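Local atomic coordinates of surface layer protein (PDB entry 4UJ7), a protein that probably self-assembles into the crystalline surface layer of the bacterial cell, the part given here being domains 5-6, the second of which binds calcium. Residues D124-A127 and T128-P131; T160-T164 and D165-V169. One frame throughout, in Å; residues are numbered along the deposited sequence. Where two conformers were deposited one is given.

Interaction 1. Residues D124-A127 and T128-P131; sequences DKSA and TESP. With CA (calcium ion), chain B.
Calcium joins E129 to S126 and D124, and metal coordination dominates this turn. The carboxylate of E129 grips the ion with both oxygens, OE1 at 2.4 Å and OE2 at 2.5 Å from calcium. Two backbone carbonyls, D124 O and S126 O, bind beside it, each 2.4 Å from the metal. Two waters and N134, from the same loop, complete the site. E129 reaches the ion because its chain is bent about the CB-CG bond (chi2 -78°), folding the carboxylate back over the turn.

Hydrogen bonds shape the backbone that offers those carbonyls. D124 OD1 accepts from S126 N at 3.1 Å, an Asx turn, with the N-H arriving above the carboxylate plane. In one of two conformers of S126, OG accepts from T128 N at 3.2 Å, nearly straight at 173°, and is also hydrogen-bonded to T219.

Packing is of acid against acid: the carboxylates of D124 and E129 stack with planes 20° apart, and D124 OD2 lies 3.3 Å from E129 CB. Two stacked carboxylates should repel, but the cation, with hydrogen bonds from N133 N to E129 OE2 and between T218 and D124 OD2, probably offsets the repulsion.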
ATOM      1  N   ASP A 124      10.145  -4.614  12.922  1.00 14.90           N
ATOM      2  CA  ASP A 124      10.379  -5.586  13.994  1.00 16.14           C
ATOM      3  C   ASP A 124      11.866  -5.582  14.354  1.00 16.84           C
ATOM      4  O   ASP A 124      12.694  -6.094  13.580  1.00 16.05           O
ATOM      5  CB  ASP A 124       9.919  -6.966  13.528  1.00 17.29           C
ATOM      6  CG  ASP A 124       9.869  -7.996  14.656  1.00 18.03           C
ATOM      7  OD1 ASP A 124      10.473  -7.785  15.727  1.00 18.78           O
ATOM      8  OD2 ASP A 124       9.213  -9.041  14.436  1.00 19.85           O
ATOM      9  N   LYS A 125      12.197  -4.978  15.495  1.00 16.71           N
ATOM     10  CA  LYS A 125      13.606  -4.856  15.896  1.00 18.29           C
ATOM     11  C   LYS A 125      14.204  -6.138  16.474  1.00 19.23           C
ATOM     12  O   LYS A 125      15.355  -6.131  16.928  1.00 19.96           O
ATOM     13  CB  LYS A 125      13.856  -3.646  16.807  1.00 19.19           C
ATOM     14  CG  LYS A 125      13.206  -3.705  18.176  1.00 20.35           C
ATOM     15  CD  LYS A 125      13.635  -2.513  19.019  1.00 21.31           C
ATOM     16  CE  LYS A 125      13.147  -2.635  20.456  1.00 22.68           C
ATOM     17  NZ  LYS A 125      13.876  -3.710  21.207  1.00 24.32           N
ATOM     18  N   SER A 126      13.435  -7.226  16.466  1.00 20.06           N
ATOM     19  CA  SER A 126      13.975  -8.565  16.734  0.50 19.82           C
ATOM     20  C   SER A 126      15.081  -8.865  15.740  1.00 21.27           C
ATOM     21  O   SER A 126      15.044  -8.387  14.595  1.00 20.99           O
ATOM     22  CB  SER A 126      12.889  -9.636  16.593  0.50 19.58           C
ATOM     23  OG  SER A 126      13.432 -10.958  16.661  0.50 16.96           O
ATOM     24  N   ALA A 127      16.052  -9.670  16.162  1.00 21.38           N
ATOM     25  CA  ALA A 127      17.143 -10.079  15.293  1.00 22.61           C
ATOM     26  C   ALA A 127      16.781 -11.250  14.366  1.00 23.70           C
ATOM     27  O   ALA A 127      17.480 -11.500  13.385  1.00 24.86           O
ATOM     28  CB  ALA A 127      18.381 -10.397  16.132  1.00 22.13           C
ATOM     29  N   THR A 128      15.676 -11.949  14.644  1.00 24.37           N
ATOM     30  CA  THR A 128      15.411 -13.210  13.927  1.00 25.56           C
ATOM     31  C   THR A 128      14.001 -13.467  13.375  1.00 25.85           C
ATOM     32  O   THR A 128      13.689 -14.618  13.024  1.00 26.63           O
ATOM     33  CB  THR A 128      15.769 -14.431  14.796  1.00 26.91           C
ATOM     34  OG1 THR A 128      15.270 -14.225  16.126  1.00 27.48           O
ATOM     35  CG2 THR A 128      17.271 -14.638  14.831  1.00 27.69           C
ATOM     36  N   GLU A 129      13.148 -12.452  13.281  1.00 25.01           N
ATOM     37  CA  GLU A 129      11.779 -12.726  12.798  1.00 24.01           C
ATOM     38  C   GLU A 129      11.779 -13.280  11.370  1.00 25.70           C
ATOM     39  O   GLU A 129      12.641 -12.945  10.561  1.00 26.11           O
ATOM     40  CB  GLU A 129      10.838 -11.512  12.966  1.00 22.08           C
ATOM     41  CG  GLU A 129      10.961 -10.423  11.901  1.00 21.21           C
ATOM     42  CD  GLU A 129      12.160  -9.501  12.072  1.00 20.75           C
ATOM     43  OE1 GLU A 129      12.915  -9.599  13.060  1.00 19.72           O
ATOM     44  OE2 GLU A 129      12.351  -8.666  11.167  1.00 18.79           O
ATOM     45  N   SER A 130      10.842 -14.185  11.096  1.00 25.86           N
ATOM     46  CA  SER A 130      10.687 -14.778   9.775  1.00 27.38           C
ATOM     47  C   SER A 130       9.206 -14.724   9.399  1.00 28.46           C
ATOM     48  O   SER A 130       8.365 -15.268  10.124  1.00 30.27           O
ATOM     49  CB  SER A 130      11.193 -16.229   9.779  1.00 30.01           C
ATOM     50  OG  SER A 130      11.220 -16.778   8.473  1.00 31.05           O
ATOM     51  N   PRO A 131       8.867 -14.049   8.287  1.00 27.11           N
ATOM     52  CA  PRO A 131       9.750 -13.364   7.341  1.00 25.28           C
ATOM     53  C   PRO A 131      10.359 -12.103   7.958  1.00 23.77           C
ATOM     54  O   PRO A 131       9.803 -11.557   8.906  1.00 23.52           O
ATOM     55  CB  PRO A 131       8.805 -12.979   6.199  1.00 26.17           C
ATOM     56  CG  PRO A 131       7.471 -12.840   6.840  1.00 27.50           C
ATOM     57  CD  PRO A 131       7.441 -13.806   7.987  1.00 27.38           C
TER
HETATM   58 CA    CA B 800      14.141  -7.630  12.509  1.00 17.60          CA
HETATM   59  O   HOH W   1      16.138  -6.304  12.708  1.00 17.50           O
HETATM   60  O   HOH W   2      15.697  -9.000  11.284  1.00 20.25           O

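Interaction 2. Residues T160-T164 and D165-V169; sequences TSEAT and DTNGV. With CA (calcium ion), chain D.
A calcium site in the loop between strands 158-160 and 171-178 is closed by E162, whose carboxylate reaches across to D165, T166 and N167. E162 OE2 binds the metal at 2.3 Å and also accepts from T166 N at 2.9 Å, the N-H coming 54° out of the carboxylate plane. The other oxygen, OE1, takes the hydroxyl of T166 on its syn lone pair, OG1 to OE1 being 2.8 Å. Threonine suits this place: hydroxyl and backbone N-H clasp one carboxylate, fixing its rotation so that OE2 faces the ion. E162 spans the gap with a chain extended beyond CG (chi2 -179°).

Two successive Asx turns, sharing N167, form the other half of the loop. D165 OD1, a ligand 2.4 Å from calcium, accepts from N167 N, and N167 OD1, also 2.4 Å from the metal, accepts from V169 N. D165 OD2 adds a wider Asx motif by receiving G168 N on its syn lone pair at 2.8 Å, and the positive phi of G168 (76°), easy for glycine, turns the chain there. The winding chain presents V169 O to calcium at 2.3 Å. One water and both carboxylate oxygens of E197, on strand 195-203, fill the remaining positions.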
ATOM      1  N   THR A 160       9.656  13.397   8.001  1.00 17.93           N
ATOM      2  CA  THR A 160      10.587  13.485   9.124  1.00 18.62           C
ATOM      3  C   THR A 160       9.961  12.974  10.417  1.00 17.47           C
ATOM      4  O   THR A 160       8.738  12.967  10.574  1.00 18.39           O
ATOM      5  CB  THR A 160      11.025  14.946   9.379  1.00 18.97           C
ATOM      6  OG1 THR A 160       9.873  15.765   9.612  1.00 20.97           O
ATOM      7  CG2 THR A 160      11.821  15.498   8.185  1.00 20.52           C
ATOM      8  N   SER A 161      10.818  12.552  11.340  1.00 18.13           N
ATOM      9  CA  SER A 161      10.409  12.266  12.709  1.00 17.67           C
ATOM     10  C   SER A 161      10.932  13.381  13.606  1.00 17.99           C
ATOM     11  O   SER A 161      11.678  14.253  13.152  1.00 18.44           O
ATOM     12  CB  SER A 161      11.001  10.935  13.155  1.00 17.54           C
ATOM     13  OG  SER A 161      12.421  10.977  13.097  1.00 17.76           O
ATOM     14  N   GLU A 162      10.590  13.315  14.892  1.00 17.48           N
ATOM     15  CA  GLU A 162      11.066  14.317  15.848  1.00 16.08           C
ATOM     16  C   GLU A 162      12.593  14.501  15.781  1.00 16.51           C
ATOM     17  O   GLU A 162      13.347  13.533  15.637  1.00 17.21           O
ATOM     18  CB  GLU A 162      10.624  13.969  17.276  1.00 15.62           C
ATOM     19  CG  GLU A 162      11.096  12.600  17.753  1.00 14.98           C
ATOM     20  CD  GLU A 162      10.651  12.221  19.143  1.00 14.23           C
ATOM     21  OE1 GLU A 162       9.985  13.057  19.815  1.00 14.89           O
ATOM     22  OE2 GLU A 162      10.948  11.084  19.567  1.00 13.86           O
ATOM     23  N   ALA A 163      13.034  15.750  15.861  1.00 17.46           N
ATOM     24  CA  ALA A 163      14.448  16.091  15.757  1.00 17.34           C
ATOM     25  C   ALA A 163      15.291  15.510  16.894  1.00 17.24           C
ATOM     26  O   ALA A 163      16.416  15.090  16.678  1.00 19.05           O
ATOM     27  CB  ALA A 163      14.610  17.616  15.691  1.00 19.65           C
ATOM     28  N   THR A 164      14.744  15.522  18.102  1.00 15.21           N
ATOM     29  CA  THR A 164      15.381  14.995  19.307  1.00 14.76           C
ATOM     30  C   THR A 164      14.488  13.845  19.782  1.00 13.68           C
ATOM     31  O   THR A 164      13.270  14.031  19.915  1.00 14.37           O
ATOM     32  CB  THR A 164      15.395  16.105  20.377  1.00 15.14           C
ATOM     33  OG1 THR A 164      16.268  17.159  19.955  1.00 14.22           O
ATOM     34  CG2 THR A 164      15.826  15.604  21.729  1.00 15.04           C
ATOM     35  N   ASP A 165      15.061  12.670  20.033  1.00 14.17           N
ATOM     36  CA  ASP A 165      14.260  11.530  20.490  1.00 14.01           C
ATOM     37  C   ASP A 165      13.709  11.750  21.887  1.00 15.19           C
ATOM     38  O   ASP A 165      14.443  12.153  22.788  1.00 15.39           O
ATOM     39  CB  ASP A 165      15.054  10.222  20.501  1.00 14.30           C
ATOM     40  CG  ASP A 165      14.236   9.075  21.039  1.00 15.28           C
ATOM     41  OD1 ASP A 165      13.116   8.874  20.538  1.00 14.90           O
ATOM     42  OD2 ASP A 165      14.670   8.392  21.981  1.00 16.53           O
ATOM     43  N   THR A 166      12.418  11.477  22.061  1.00 14.51           N
ATOM     44  CA  THR A 166      11.784  11.648  23.367  1.00 14.61           C
ATOM     45  C   THR A 166      11.056  10.395  23.854  1.00 15.31           C
ATOM     46  O   THR A 166      10.392  10.438  24.909  1.00 16.51           O
ATOM     47  CB  THR A 166      10.795  12.852  23.387  1.00 14.23           C
ATOM     48  OG1 THR A 166       9.657  12.560  22.555  1.00 15.18           O
ATOM     49  CG2 THR A 166      11.452  14.185  22.943  1.00 14.55           C
ATOM     50  N   ASN A 167      11.152   9.294  23.092  1.00 14.50           N
ATOM     51  CA  ASN A 167      10.430   8.063  23.422  1.00 15.00           C
ATOM     52  C   ASN A 167      11.190   6.748  23.214  1.00 14.90           C
ATOM     53  O   ASN A 167      10.611   5.663  23.382  1.00 16.57           O
ATOM     54  CB  ASN A 167       9.081   8.018  22.674  1.00 14.97           C
ATOM     55  CG  ASN A 167       9.246   7.873  21.178  1.00 15.41           C
ATOM     56  OD1 ASN A 167      10.316   8.110  20.634  1.00 15.45           O
ATOM     57  ND2 ASN A 167       8.180   7.447  20.497  1.00 16.07           N
ATOM     58  N   GLY A 168      12.473   6.811  22.854  1.00 14.86           N
ATOM     59  CA  GLY A 168      13.260   5.580  22.672  1.00 15.19           C
ATOM     60  C   GLY A 168      12.993   4.811  21.374  1.00 15.15           C
ATOM     61  O   GLY A 168      13.514   3.707  21.182  1.00 16.33           O
ATOM     62  N   VAL A 169      12.164   5.386  20.504  1.00 15.54           N
ATOM     63  CA  VAL A 169      11.880   4.807  19.181  1.00 14.95           C
ATOM     64  C   VAL A 169      12.496   5.744  18.167  1.00 14.57           C
ATOM     65  O   VAL A 169      12.136   6.919  18.093  1.00 14.67           O
ATOM     66  CB  VAL A 169      10.359   4.679  18.926  1.00 15.07           C
ATOM     67  CG1 VAL A 169      10.081   3.983  17.592  1.00 14.93           C
ATOM     68  CG2 VAL A 169       9.697   3.904  20.057  1.00 15.40           C
TER
HETATM   69 CA    CA D 802      11.500   9.005  18.778  1.00 13.69          CA
HETATM   70  O   HOH W   3      13.389   9.786  17.490  1.00 14.95           O

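In the fold
Both contacts are short calcium-bound loops of the same Big2-like domain, 22 Å apart between centres and in series along the chain. Interaction 1 begins at the end of edge strand 122-124 and is partly buried, its polar ends tied to the C-terminal residues T218 and T219; interaction 2 follows 158-160, the other edge strand of the same sheet, and lies at the surface. Their ligands differ as well. At 124-131 backbone carbonyls supply much of the protein coordination beside one bidentate glutamate, whereas at 160-169 side-chain oxygens predominate, with E162 monodentate. The second site also ties its loop to strand 195-203, while the first takes its protein ligands from the one continuous run 124-134.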